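Local coordinates for periplasmic solute binding protein (Pectobacterium atrosepticum, PDB 4RY1) that probably binds a sugar in the periplasm and hands it to an ABC-type transporter for uptake, at residues A[66-70]-A[364-369]; A[172-178]-A[205-209]; A[191-195]-A[402-407]; A[202-206]-A[392-398]; A[246-250]-A[282-286]. One frame throughout, in Å; residues are numbered along the deposited sequence. Where two conformers were deposited one is given.

Contact 1 of 5, residues A[66-70]-A[364-369]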
# COMPACT_ATOMS: atom_id res chain seq x y z
N TRP A 66 -5.43 -6.37 -2.47
CA TRP A 66 -5.52 -6.60 -3.93
C TRP A 66 -4.48 -7.61 -4.42
O TRP A 66 -4.75 -8.43 -5.31
CB TRP A 66 -5.40 -5.26 -4.65
CG TRP A 66 -5.13 -5.30 -6.11
CD1 TRP A 66 -6.04 -5.47 -7.11
CD2 TRP A 66 -3.87 -5.10 -6.73
NE1 TRP A 66 -5.41 -5.41 -8.33
CE2 TRP A 66 -4.07 -5.17 -8.11
CE3 TRP A 66 -2.58 -4.86 -6.25
CZ2 TRP A 66 -3.04 -4.99 -9.02
CZ3 TRP A 66 -1.56 -4.69 -7.15
CH2 TRP A 66 -1.79 -4.76 -8.51
N ASN A 67 -3.30 -7.54 -3.85
CA ASN A 67 -2.21 -8.41 -4.29
C ASN A 67 -2.34 -9.84 -3.81
O ASN A 67 -1.49 -10.67 -4.15
CB ASN A 67 -0.89 -7.78 -3.87
CG ASN A 67 -0.93 -7.27 -2.48
OD1 ASN A 67 -1.65 -6.28 -2.17
ND2 ASN A 67 -0.19 -7.89 -1.61
N TRP A 68 -3.42 -10.14 -3.08
CA TRP A 68 -3.76 -11.52 -2.70
C TRP A 68 -4.65 -12.20 -3.73
O TRP A 68 -4.89 -13.41 -3.63
CB TRP A 68 -4.42 -11.62 -1.33
CG TRP A 68 -3.63 -11.04 -0.21
CD1 TRP A 68 -2.32 -10.65 -0.21
CD2 TRP A 68 -4.15 -10.73 1.07
NE1 TRP A 68 -1.99 -10.13 1.01
CE2 TRP A 68 -3.09 -10.19 1.83
CE3 TRP A 68 -5.40 -10.90 1.69
CZ2 TRP A 68 -3.25 -9.77 3.15
CZ3 TRP A 68 -5.55 -10.49 3.01
CH2 TRP A 68 -4.49 -9.92 3.71
N LEU A 69 -5.13 -11.46 -4.71
CA LEU A 69 -6.01 -12.05 -5.71
C LEU A 69 -5.32 -13.15 -6.55
O LEU A 69 -5.98 -14.13 -6.91
CB LEU A 69 -6.68 -11.00 -6.60
CG LEU A 69 -7.73 -10.15 -5.90
CD1 LEU A 69 -8.33 -9.17 -6.89
CD2 LEU A 69 -8.84 -10.99 -5.28
N PRO A 70 -4.01 -13.01 -6.86
CA PRO A 70 -3.40 -14.19 -7.56
C PRO A 70 -3.49 -15.50 -6.77
O PRO A 70 -3.90 -16.53 -7.31
CB PRO A 70 -1.96 -13.73 -7.81
CG PRO A 70 -2.12 -12.25 -7.95
CD PRO A 70 -3.10 -11.85 -6.88
N VAL A 364 0.96 -1.76 -12.88
CA VAL A 364 1.47 -2.27 -11.61
C VAL A 364 0.99 -3.72 -11.51
O VAL A 364 -0.21 -3.99 -11.63
CB VAL A 364 0.95 -1.42 -10.43
CG1 VAL A 364 1.41 -1.98 -9.10
CG2 VAL A 364 1.37 0.04 -10.61
N SER A 365 1.93 -4.64 -11.33
CA SER A 365 1.64 -6.05 -11.22
C SER A 365 1.46 -6.42 -9.76
O SER A 365 2.28 -6.02 -8.92
CB SER A 365 2.79 -6.88 -11.76
OG SER A 365 2.50 -8.25 -11.62
N PRO A 366 0.43 -7.20 -9.44
CA PRO A 366 0.34 -7.65 -8.05
C PRO A 366 1.55 -8.50 -7.64
O PRO A 366 1.83 -8.66 -6.42
CB PRO A 366 -0.95 -8.46 -8.04
CG PRO A 366 -1.13 -8.94 -9.44
CD PRO A 366 -0.64 -7.79 -10.28
N PHE A 367 2.24 -9.08 -8.62
CA PHE A 367 3.36 -9.96 -8.32
C PHE A 367 4.59 -9.23 -7.80
O PHE A 367 5.44 -9.85 -7.18
CB PHE A 367 3.69 -10.83 -9.53
CG PHE A 367 2.56 -11.74 -9.90
CD1 PHE A 367 2.23 -12.82 -9.11
CD2 PHE A 367 1.80 -11.48 -11.02
CE1 PHE A 367 1.15 -13.63 -9.42
CE2 PHE A 367 0.74 -12.30 -11.36
CZ PHE A 367 0.42 -13.38 -10.55
N MET A 368 4.67 -7.92 -8.04
CA MET A 368 5.74 -7.10 -7.45
C MET A 368 5.68 -7.13 -5.92
O MET A 368 6.72 -6.97 -5.25
CB MET A 368 5.76 -5.67 -8.02
CG MET A 368 4.87 -4.63 -7.34
SD MET A 368 5.20 -2.92 -7.86
CE MET A 368 6.96 -2.97 -7.61
N GLU A 369 4.49 -7.37 -5.37
CA GLU A 369 4.30 -7.50 -3.92
C GLU A 369 4.31 -8.94 -3.40
O GLU A 369 3.99 -9.18 -2.23
CB GLU A 369 3.03 -6.78 -3.47
CG GLU A 369 2.98 -5.35 -3.96
CD GLU A 369 2.21 -4.43 -3.03
OE1 GLU A 369 1.76 -4.88 -1.96
OE2 GLU A 369 2.08 -3.24 -3.38
O HOH W 1 1.38 -11.05 -5.01
O HOH W 2 1.37 -10.29 -2.22
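V364 comes first, at the rim of the W66 indole. Its carbonyl O lies near the ring plane, 3.6 Å from W66 CH2, and V364 CG1 is 4.3 Å from the same carbon. S365 OG accepts from F367 N at 3.1 Å, an ST turn, and is hydrogen-bonded to E190. P366 is central. Its CB sits over the W66 six-membered ring, 4.0 Å from the centroid, a CH-pi contact, and its CG is 3.8 Å from P70 CG. F367 CE1 reaches P70 CB at 3.5 Å. E369 closes the segment; its carbonyl O and N67 ND2 share a water, 2.8 and 2.9 Å away. N67 OD1 accepts from K285 NZ, which also makes a salt bridge to E369. Another water links N67 O (3.0 Å) with P366 O (2.8 Å). In the periplasmic binding-protein fold this joins the 3-10 turn 366-368, before helix 371-385, to the chain leading from strand 61-64 into helix 69-74. Helix 169-183 touches V364, M368 and E369, and K285 and P286 border W66.

Contact 2 of 5, residues A[172-178]-A[205-209]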
# COMPACT_ATOMS: atom_id res chain seq x y z
N LEU A 172 11.85 -0.87 -3.13
CA LEU A 172 11.68 -1.62 -4.40
C LEU A 172 10.71 -0.88 -5.31
O LEU A 172 10.92 -0.76 -6.51
CB LEU A 172 11.17 -3.03 -4.15
CG LEU A 172 10.89 -3.86 -5.39
CD1 LEU A 172 12.17 -4.11 -6.14
CD2 LEU A 172 10.24 -5.18 -4.99
N THR A 173 9.63 -0.40 -4.71
CA THR A 173 8.58 0.27 -5.47
C THR A 173 9.06 1.63 -5.95
O THR A 173 8.76 2.06 -7.05
CB THR A 173 7.29 0.40 -4.63
OG1 THR A 173 6.91 -0.90 -4.19
CG2 THR A 173 6.19 1.02 -5.43
N LEU A 174 9.82 2.32 -5.11
CA LEU A 174 10.43 3.60 -5.49
C LEU A 174 11.35 3.41 -6.72
O LEU A 174 11.30 4.18 -7.69
CB LEU A 174 11.22 4.18 -4.33
CG LEU A 174 11.74 5.62 -4.49
CD1 LEU A 174 10.62 6.63 -4.50
CD2 LEU A 174 12.75 5.96 -3.40
N GLY A 175 12.15 2.35 -6.67
CA GLY A 175 13.03 1.95 -7.77
C GLY A 175 12.21 1.63 -9.01
O GLY A 175 12.54 2.05 -10.12
N ARG A 176 11.14 0.86 -8.83
CA ARG A 176 10.22 0.54 -9.94
C ARG A 176 9.68 1.81 -10.60
O ARG A 176 9.57 1.88 -11.84
CB ARG A 176 9.06 -0.32 -9.45
CG ARG A 176 8.12 -0.71 -10.57
CD ARG A 176 6.70 -0.32 -10.27
NE ARG A 176 5.78 -0.50 -11.38
CZ ARG A 176 5.01 0.46 -11.87
NH1 ARG A 176 5.01 1.66 -11.31
NH2 ARG A 176 4.20 0.21 -12.89
N SER A 177 9.32 2.80 -9.79
CA SER A 177 8.77 4.05 -10.30
C SER A 177 9.84 4.79 -11.12
O SER A 177 9.59 5.26 -12.25
CB SER A 177 8.24 4.92 -9.14
OG SER A 177 7.54 6.06 -9.57
N TYR A 178 11.05 4.85 -10.57
CA TYR A 178 12.21 5.40 -11.29
C TYR A 178 12.40 4.73 -12.66
O TYR A 178 12.56 5.41 -13.69
CB TYR A 178 13.48 5.23 -10.46
CG TYR A 178 14.77 5.60 -11.17
CD1 TYR A 178 15.16 6.93 -11.30
CD2 TYR A 178 15.62 4.61 -11.69
CE1 TYR A 178 16.34 7.28 -11.94
CE2 TYR A 178 16.82 4.95 -12.31
CZ TYR A 178 17.16 6.29 -12.43
OH TYR A 178 18.33 6.66 -13.07
N LEU A 205 18.85 -1.30 -10.93
CA LEU A 205 17.89 -1.23 -9.82
C LEU A 205 18.62 -1.34 -8.48
O LEU A 205 18.41 -0.52 -7.57
CB LEU A 205 16.84 -2.34 -9.94
CG LEU A 205 15.87 -2.47 -8.76
CD1 LEU A 205 14.93 -1.28 -8.67
CD2 LEU A 205 15.12 -3.79 -8.89
N PHE A 206 19.49 -2.34 -8.37
CA PHE A 206 20.34 -2.45 -7.17
C PHE A 206 21.30 -1.28 -7.03
O PHE A 206 21.57 -0.80 -5.92
CB PHE A 206 21.06 -3.80 -7.09
CG PHE A 206 20.18 -4.91 -6.62
CD1 PHE A 206 19.99 -5.14 -5.26
CD2 PHE A 206 19.46 -5.67 -7.53
CE1 PHE A 206 19.14 -6.16 -4.84
CE2 PHE A 206 18.61 -6.67 -7.11
CZ PHE A 206 18.45 -6.93 -5.77
N GLY A 207 21.80 -0.77 -8.16
CA GLY A 207 22.65 0.43 -8.12
C GLY A 207 21.93 1.66 -7.56
O GLY A 207 22.51 2.48 -6.87
N PHE A 208 20.64 1.76 -7.87
CA PHE A 208 19.77 2.85 -7.39
C PHE A 208 19.67 2.79 -5.84
O PHE A 208 19.83 3.81 -5.15
CB PHE A 208 18.41 2.71 -8.07
CG PHE A 208 17.35 3.67 -7.58
CD1 PHE A 208 17.23 4.94 -8.12
CD2 PHE A 208 16.44 3.28 -6.61
CE1 PHE A 208 16.25 5.81 -7.69
CE2 PHE A 208 15.45 4.15 -6.18
CZ PHE A 208 15.34 5.41 -6.72
N TYR A 209 19.45 1.59 -5.32
CA TYR A 209 19.49 1.36 -3.86
C TYR A 209 20.85 1.77 -3.24
O TYR A 209 20.92 2.52 -2.26
CB TYR A 209 19.17 -0.10 -3.50
CG TYR A 209 19.27 -0.29 -2.01
CD1 TYR A 209 18.24 0.09 -1.18
CD2 TYR A 209 20.42 -0.81 -1.43
CE1 TYR A 209 18.33 -0.06 0.19
CE2 TYR A 209 20.53 -0.95 -0.07
CZ TYR A 209 19.47 -0.59 0.75
OH TYR A 209 19.60 -0.72 2.11
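This is a buried helix-helix crossing between helices 169-183 and 199-214, which are joined through the small hairpin of strands 188-189 and 194-195. The two short axes pass 9.9 Å apart at 119°, so the helices run obliquely and touch over a small patch. That patch buries 279 Å². G175 is at the crossing point, with its CA 6.2 Å from the CA of L205. Its lack of a side chain matters here: a CB would clash with L205 CD1. Instead G175 CA lies 3.9 Å from L205 CD1 and 3.6 Å from F208 CE2. In the two-lobed fold of periplasmic binding proteins, such helices pack into layers beside a central sheet; here Y247 of strand 245-249 touches T173, L174 and S177. F208 contributes the largest covered area. Its ring forms an offset stack with Y178, with centroids 4.9 Å apart and planes at 26°, and Y178 CG is 3.8 Å from F208 CE1. W138 meets both rings edge-to-face. L174 CG adds a contact to F208 CZ at 4.2 Å. L172 CD1 meets L205 CD2 at 4.0 Å, and W377 of helix 371-385 touches both leucines.

Contact 3 of 5, residues A[191-195]-A[402-407]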
# COMPACT_ATOMS: atom_id res chain seq x y z
N LYS A 191 3.17 -12.50 -18.76
CA LYS A 191 3.12 -13.47 -19.87
C LYS A 191 4.31 -14.45 -19.84
O LYS A 191 4.16 -15.67 -20.02
CB LYS A 191 3.11 -12.74 -21.22
CG LYS A 191 1.86 -11.92 -21.48
CD LYS A 191 2.16 -10.71 -22.37
CE LYS A 191 0.92 -10.14 -23.04
NZ LYS A 191 0.75 -10.58 -24.45
N LYS A 192 5.50 -13.89 -19.62
CA LYS A 192 6.74 -14.69 -19.56
C LYS A 192 6.99 -15.33 -18.19
O LYS A 192 7.92 -16.12 -18.03
CB LYS A 192 7.95 -13.85 -19.95
CG LYS A 192 7.95 -13.32 -21.37
CD LYS A 192 9.37 -12.90 -21.75
CE LYS A 192 9.47 -11.88 -22.89
NZ LYS A 192 8.29 -11.74 -23.78
N GLN A 193 6.16 -14.96 -17.21
CA GLN A 193 6.28 -15.42 -15.81
C GLN A 193 7.66 -15.12 -15.27
O GLN A 193 8.30 -15.96 -14.64
CB GLN A 193 5.95 -16.90 -15.69
CG GLN A 193 4.57 -17.14 -16.25
CD GLN A 193 4.08 -18.57 -16.22
OE1 GLN A 193 4.79 -19.50 -15.85
NE2 GLN A 193 2.83 -18.74 -16.64
N SER A 194 8.08 -13.88 -15.50
CA SER A 194 9.46 -13.47 -15.28
C SER A 194 9.61 -12.00 -14.97
O SER A 194 8.69 -11.19 -15.17
CB SER A 194 10.32 -13.79 -16.53
OG SER A 194 10.35 -15.18 -16.81
N ILE A 195 10.79 -11.67 -14.47
CA ILE A 195 11.22 -10.29 -14.35
C ILE A 195 11.36 -9.72 -15.78
O ILE A 195 11.93 -10.36 -16.67
CB ILE A 195 12.55 -10.19 -13.55
CG1 ILE A 195 12.35 -10.57 -12.08
CG2 ILE A 195 13.15 -8.79 -13.66
CD1 ILE A 195 11.50 -9.61 -11.27
N ALA A 402 14.31 -14.63 -8.28
CA ALA A 402 13.02 -13.97 -8.55
C ALA A 402 12.28 -14.71 -9.65
O ALA A 402 11.08 -14.99 -9.54
CB ALA A 402 13.21 -12.50 -8.91
N ASN A 403 13.01 -15.08 -10.70
CA ASN A 403 12.38 -15.80 -11.82
C ASN A 403 11.86 -17.18 -11.41
O ASN A 403 10.78 -17.58 -11.84
CB ASN A 403 13.31 -15.88 -13.03
CG ASN A 403 13.32 -14.58 -13.83
OD1 ASN A 403 12.40 -13.76 -13.72
ND2 ASN A 403 14.35 -14.40 -14.65
N ARG A 404 12.60 -17.89 -10.55
CA ARG A 404 12.09 -19.15 -9.97
C ARG A 404 10.80 -18.92 -9.19
O ARG A 404 9.86 -19.67 -9.33
CB ARG A 404 13.13 -19.86 -9.08
CG ARG A 404 14.35 -20.38 -9.85
CD ARG A 404 15.35 -21.13 -8.98
NE ARG A 404 16.22 -20.27 -8.15
CZ ARG A 404 17.30 -19.63 -8.59
NH1 ARG A 404 17.67 -19.68 -9.86
NH2 ARG A 404 18.02 -18.90 -7.73
N ILE A 405 10.76 -17.87 -8.37
CA ILE A 405 9.57 -17.56 -7.57
C ILE A 405 8.37 -17.29 -8.47
O ILE A 405 7.28 -17.81 -8.26
CB ILE A 405 9.80 -16.35 -6.64
CG1 ILE A 405 10.76 -16.73 -5.52
CG2 ILE A 405 8.48 -15.84 -6.05
CD1 ILE A 405 11.46 -15.56 -4.86
N LEU A 406 8.59 -16.46 -9.49
CA LEU A 406 7.52 -16.07 -10.41
C LEU A 406 6.96 -17.21 -11.25
O LEU A 406 5.78 -17.24 -11.56
CB LEU A 406 7.96 -14.89 -11.29
CG LEU A 406 8.23 -13.58 -10.53
CD1 LEU A 406 8.73 -12.53 -11.50
CD2 LEU A 406 7.02 -13.01 -9.79
N LYS A 407 7.80 -18.17 -11.59
CA LYS A 407 7.30 -19.34 -12.33
C LYS A 407 6.35 -20.18 -11.49
O LYS A 407 5.45 -20.83 -12.00
CB LYS A 407 8.47 -20.16 -12.85
CG LYS A 407 8.93 -19.64 -14.20
CD LYS A 407 8.10 -20.29 -15.29
CE LYS A 407 8.10 -19.53 -16.61
NZ LYS A 407 7.06 -20.09 -17.53
O HOH W 3 10.70 -17.25 -14.67
O HOH W 4 13.96 -12.28 -16.71
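Two direct hydrogen bonds join these segments. The backbone I195 N donates to N403 OD1 at 2.7 Å, almost straight at 175°. K407 NZ donates to Q193 OE1 at 2.9 Å. The first segment is the turn and second strand of a small antiparallel hairpin, 188-189 with 194-195, and it lies against the C-terminal helix 391-409. Q193 and S194 both face D189 in a G1 beta bulge. Q193 has the positive phi and psi (55°/48°) that suit its place in this bulge. S194 OG donates to K192 O at 2.9 Å within the segment.

Two waters extend the polar seam. One donates to Q193 O at 2.7 Å and to N403 O at 2.9 Å. The other donates to I195 O at 2.8 Å and accepts from N403 ND2 at 3.0 Å. N403 therefore serves I195 twice, directly through OD1 and by way of water through ND2.

The packing lies on the inner side. L406 points toward the hairpin, and its CB is 3.5 Å from Q193 O. L373 and F367 also touch L406, which places the hairpin end and the helix on a common core. I195 packs along the same helix: its CG1 meets A402 CB at 3.8 Å, and its CD1 meets L406 CD1 at 4.0 Å.

Contact 4 of 5, residues A[202-206]-A[392-398]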
# COMPACT_ATOMS: atom_id res chain seq x y z
N VAL A 202 18.29 -4.89 -13.88
CA VAL A 202 18.28 -5.38 -12.48
C VAL A 202 19.52 -4.83 -11.76
O VAL A 202 19.45 -4.40 -10.62
CB VAL A 202 18.19 -6.90 -12.38
CG1 VAL A 202 18.24 -7.34 -10.94
CG2 VAL A 202 16.89 -7.38 -13.03
N ARG A 203 20.67 -4.85 -12.42
CA ARG A 203 21.86 -4.17 -11.84
C ARG A 203 21.68 -2.69 -11.53
O ARG A 203 22.13 -2.19 -10.50
CB ARG A 203 23.05 -4.31 -12.75
CG ARG A 203 23.62 -5.69 -12.68
CD ARG A 203 24.60 -5.91 -13.81
NE ARG A 203 25.09 -7.28 -13.78
CZ ARG A 203 26.13 -7.72 -14.48
NH1 ARG A 203 26.80 -6.90 -15.28
NH2 ARG A 203 26.50 -8.99 -14.39
N GLU A 204 21.03 -2.00 -12.46
CA GLU A 204 20.72 -0.59 -12.33
C GLU A 204 19.78 -0.36 -11.14
O GLU A 204 19.91 0.63 -10.43
CB GLU A 204 20.10 -0.07 -13.63
CG GLU A 204 19.75 1.40 -13.63
CD GLU A 204 19.34 1.93 -14.99
OE1 GLU A 204 19.13 1.11 -15.91
OE2 GLU A 204 19.16 3.16 -15.11
N LEU A 205 18.85 -1.30 -10.93
CA LEU A 205 17.89 -1.23 -9.82
C LEU A 205 18.62 -1.34 -8.48
O LEU A 205 18.41 -0.52 -7.57
CB LEU A 205 16.84 -2.34 -9.94
CG LEU A 205 15.87 -2.47 -8.76
CD1 LEU A 205 14.93 -1.28 -8.67
CD2 LEU A 205 15.12 -3.79 -8.89
N PHE A 206 19.49 -2.34 -8.37
CA PHE A 206 20.34 -2.45 -7.17
C PHE A 206 21.30 -1.28 -7.03
O PHE A 206 21.57 -0.80 -5.92
CB PHE A 206 21.06 -3.80 -7.09
CG PHE A 206 20.18 -4.91 -6.62
CD1 PHE A 206 19.99 -5.14 -5.26
CD2 PHE A 206 19.46 -5.67 -7.53
CE1 PHE A 206 19.14 -6.16 -4.84
CE2 PHE A 206 18.61 -6.67 -7.11
CZ PHE A 206 18.45 -6.93 -5.77
N ASN A 392 26.79 -6.61 -8.70
CA ASN A 392 26.41 -7.44 -9.86
C ASN A 392 26.03 -8.84 -9.51
O ASN A 392 25.08 -9.39 -10.04
CB ASN A 392 27.51 -7.48 -10.90
CG ASN A 392 27.59 -6.21 -11.67
OD1 ASN A 392 26.82 -5.29 -11.43
ND2 ASN A 392 28.52 -6.14 -12.59
N LYS A 393 26.80 -9.43 -8.63
CA LYS A 393 26.50 -10.76 -8.24
C LYS A 393 25.15 -10.84 -7.49
O LYS A 393 24.34 -11.73 -7.75
CB LYS A 393 27.65 -11.29 -7.43
CG LYS A 393 27.31 -12.56 -6.71
CD LYS A 393 27.18 -13.71 -7.69
CE LYS A 393 27.78 -14.94 -7.04
NZ LYS A 393 26.82 -15.57 -6.10
N VAL A 394 24.94 -9.91 -6.57
CA VAL A 394 23.70 -9.86 -5.77
C VAL A 394 22.50 -9.67 -6.70
O VAL A 394 21.49 -10.37 -6.61
CB VAL A 394 23.79 -8.76 -4.69
CG1 VAL A 394 22.44 -8.50 -4.02
CG2 VAL A 394 24.83 -9.16 -3.65
N ALA A 395 22.66 -8.75 -7.63
CA ALA A 395 21.62 -8.46 -8.62
C ALA A 395 21.32 -9.65 -9.53
O ALA A 395 20.16 -10.07 -9.67
CB ALA A 395 22.03 -7.27 -9.46
N ASP A 396 22.34 -10.22 -10.13
CA ASP A 396 22.14 -11.38 -10.99
C ASP A 396 21.48 -12.55 -10.21
O ASP A 396 20.64 -13.27 -10.75
CB ASP A 396 23.46 -11.87 -11.59
CG ASP A 396 24.15 -10.84 -12.50
OD1 ASP A 396 23.60 -9.76 -12.80
OD2 ASP A 396 25.28 -11.14 -12.93
N ASP A 397 21.89 -12.75 -8.96
CA ASP A 397 21.30 -13.79 -8.11
C ASP A 397 19.84 -13.47 -7.77
O ASP A 397 19.00 -14.37 -7.70
CB ASP A 397 22.08 -14.00 -6.82
CG ASP A 397 23.45 -14.65 -7.06
OD1 ASP A 397 23.81 -14.94 -8.23
OD2 ASP A 397 24.15 -14.88 -6.07
N PHE A 398 19.56 -12.19 -7.55
CA PHE A 398 18.18 -11.77 -7.34
C PHE A 398 17.34 -12.13 -8.58
O PHE A 398 16.27 -12.71 -8.47
CB PHE A 398 18.05 -10.28 -7.01
CG PHE A 398 16.62 -9.79 -7.01
CD1 PHE A 398 15.81 -9.98 -5.89
CD2 PHE A 398 16.09 -9.19 -8.13
CE1 PHE A 398 14.48 -9.56 -5.90
CE2 PHE A 398 14.78 -8.77 -8.14
CZ PHE A 398 13.97 -8.94 -7.03
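R203 and D396 form a two-pronged salt bridge across the helices. R203 NE donates to D396 OD1 at 3.1 Å, and R203 NH2 donates to D396 OD2 at 2.9 Å. Both carboxylate oxygens are thus engaged by one guanidinium, and D396 lies near its plane. N392 lies over a face of that guanidinium. Its ND2 is 3.3 Å from R203 NH1, but both are donors, so this is no bond. K393 NZ forms a salt bridge with D397 OD2 at 2.8 Å within its own helix, though K393 is poorly ordered. E204 forms a salt bridge with K182 and a hydrogen bond with Y183.

The motif is an oblique helix-helix packing. Helix 199-214 crosses the C-terminal helix 391-409; the axes of the short segments 202-206 and 392-398 pass 8.7 Å apart at 122°. The small A395 lies at the closest point; its CA is 5.4 Å from the CA of R203. A395 CB is 3.9 Å from R203 CA and 3.6 Å from F206 CD2.

Beyond the salt bridge the contact is apolar. F206 and F398 form an offset edge-to-face pair, the edge of F206 toward the face of F398, with centroids 5.4 Å apart and planes at 68°. F206 CZ is 3.6 Å from F398 CB. V202 CG1 reaches F398 CD2 at 4.0 Å. W377 of helix 371-385 meets the F206 ring, and S380 touches both F206 and V394.

Contact 5 of 5, residues A[246-250]-A[282-286]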
# COMPACT_ATOMS: atom_id res chain seq x y z
N MET A 246 8.93 9.48 4.35
CA MET A 246 8.55 8.11 4.02
C MET A 246 7.82 8.10 2.69
O MET A 246 7.08 9.04 2.37
CB MET A 246 7.64 7.50 5.10
CG MET A 246 8.35 7.14 6.39
SD MET A 246 9.52 5.75 6.39
CE MET A 246 10.25 6.10 8.02
N TYR A 247 8.01 7.03 1.94
CA TYR A 247 7.33 6.79 0.66
C TYR A 247 6.21 5.79 0.94
O TYR A 247 6.40 4.59 0.83
CB TYR A 247 8.33 6.24 -0.37
CG TYR A 247 7.81 5.96 -1.75
CD1 TYR A 247 7.30 6.97 -2.56
CD2 TYR A 247 7.91 4.69 -2.30
CE1 TYR A 247 6.89 6.71 -3.86
CE2 TYR A 247 7.51 4.43 -3.60
CZ TYR A 247 7.01 5.44 -4.38
OH TYR A 247 6.61 5.14 -5.67
N LEU A 248 5.04 6.32 1.28
CA LEU A 248 3.94 5.50 1.80
C LEU A 248 2.81 5.41 0.81
O LEU A 248 2.55 6.35 0.06
CB LEU A 248 3.36 6.15 3.06
CG LEU A 248 4.32 6.29 4.23
CD1 LEU A 248 3.65 7.08 5.35
CD2 LEU A 248 4.82 4.94 4.71
N TRP A 249 2.04 4.32 0.89
CA TRP A 249 0.68 4.36 0.34
C TRP A 249 -0.07 5.45 1.12
O TRP A 249 0.04 5.51 2.35
CB TRP A 249 -0.03 3.03 0.52
CG TRP A 249 0.53 1.90 -0.26
CD1 TRP A 249 1.11 0.77 0.24
CD2 TRP A 249 0.53 1.77 -1.69
NE1 TRP A 249 1.47 -0.05 -0.80
CE2 TRP A 249 1.13 0.54 -1.99
CE3 TRP A 249 0.07 2.56 -2.76
CZ2 TRP A 249 1.31 0.09 -3.30
CZ3 TRP A 249 0.24 2.12 -4.06
CH2 TRP A 249 0.85 0.89 -4.32
N ASP A 250 -0.89 6.26 0.46
CA ASP A 250 -1.61 7.29 1.23
C ASP A 250 -2.55 6.68 2.29
O ASP A 250 -2.84 7.30 3.30
CB ASP A 250 -2.28 8.39 0.37
CG ASP A 250 -3.20 7.86 -0.70
OD1 ASP A 250 -4.16 7.14 -0.34
OD2 ASP A 250 -2.99 8.19 -1.89
N LEU A 282 3.58 6.97 -11.65
CA LEU A 282 2.57 7.04 -10.58
C LEU A 282 2.08 5.65 -10.27
O LEU A 282 1.68 4.91 -11.16
CB LEU A 282 1.38 7.92 -10.98
CG LEU A 282 0.27 8.11 -9.95
CD1 LEU A 282 0.82 8.82 -8.73
CD2 LEU A 282 -0.93 8.84 -10.53
N THR A 283 2.11 5.31 -9.00
CA THR A 283 1.91 3.92 -8.56
C THR A 283 0.70 3.87 -7.65
O THR A 283 0.69 4.44 -6.56
CB THR A 283 3.17 3.42 -7.85
OG1 THR A 283 4.27 3.54 -8.76
CG2 THR A 283 3.04 1.97 -7.40
N SER A 284 -0.34 3.21 -8.14
CA SER A 284 -1.63 3.14 -7.47
C SER A 284 -2.22 1.74 -7.49
O SER A 284 -1.96 0.95 -8.40
CB SER A 284 -2.65 4.09 -8.12
OG SER A 284 -2.17 5.42 -8.26
N LYS A 285 -3.04 1.48 -6.48
CA LYS A 285 -3.77 0.20 -6.38
C LYS A 285 -4.89 0.36 -5.38
O LYS A 285 -4.94 1.34 -4.64
CB LYS A 285 -2.86 -0.92 -5.92
CG LYS A 285 -2.41 -0.82 -4.47
CD LYS A 285 -1.72 -2.08 -3.98
CE LYS A 285 -1.52 -2.06 -2.48
NZ LYS A 285 -1.01 -3.37 -1.96
N PRO A 286 -5.81 -0.61 -5.33
CA PRO A 286 -6.76 -0.58 -4.20
C PRO A 286 -6.06 -0.70 -2.88
O PRO A 286 -5.17 -1.54 -2.74
CB PRO A 286 -7.64 -1.80 -4.44
CG PRO A 286 -7.51 -2.10 -5.90
CD PRO A 286 -6.07 -1.75 -6.20
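W249 lays its indole beside K285, whose CG sits over one face of the six-membered ring, 4.0 Å from the centroid. This is a CH-pi contact. W249 CZ2 and K285 CE are 3.6 Å apart. The amine of K285 lies beyond the ring, where N67 and E369 are its partners. T283 and S284 meet the far end of the indole: W249 CZ3 is 3.4 Å from T283 O and 4.0 Å from S284 CA. T283 CG2 adds a contact to W249 CH2 at 3.9 Å. The strands 245-249 and 284-292 are not direct neighbours. Both pair antiparallel with strand 107-123 in the mixed sheet of this binding-protein fold, so W249 and K285 meet by reaching across the intervening strand. The nearest CA atoms, of W249 and S284, are accordingly 8.2 Å apart. R118 of that strand makes a cation-pi contact with W249. One bound glycerol is hydrogen-bonded to Y247 OH and another to K285 NZ; both probably come from the crystallisation liquor.

In the fold
Contacts 1 and 5 meet at K285, whose NZ is 3.1 Å from E369 OE1 in a salt bridge and 3.0 Å from N67 OD1. Contact 2 lies beside contact 5: R176 NH1 is 3.2 Å from T283 OG1, and L174 N is 3.5 Å from Y247 CE2. Glycerol molecules lie close to side chains of contacts 1, 2 and 5, so these three probably border the ligand pocket. Contacts 3 and 4 lie farther out, with centres about 24 and 25 Å from that of contact 5. They share helix 391-409 and touch through I195 CG2 and V202 CG2, 4.0 Å apart. Contacts 2 and 4 share L205 and F206.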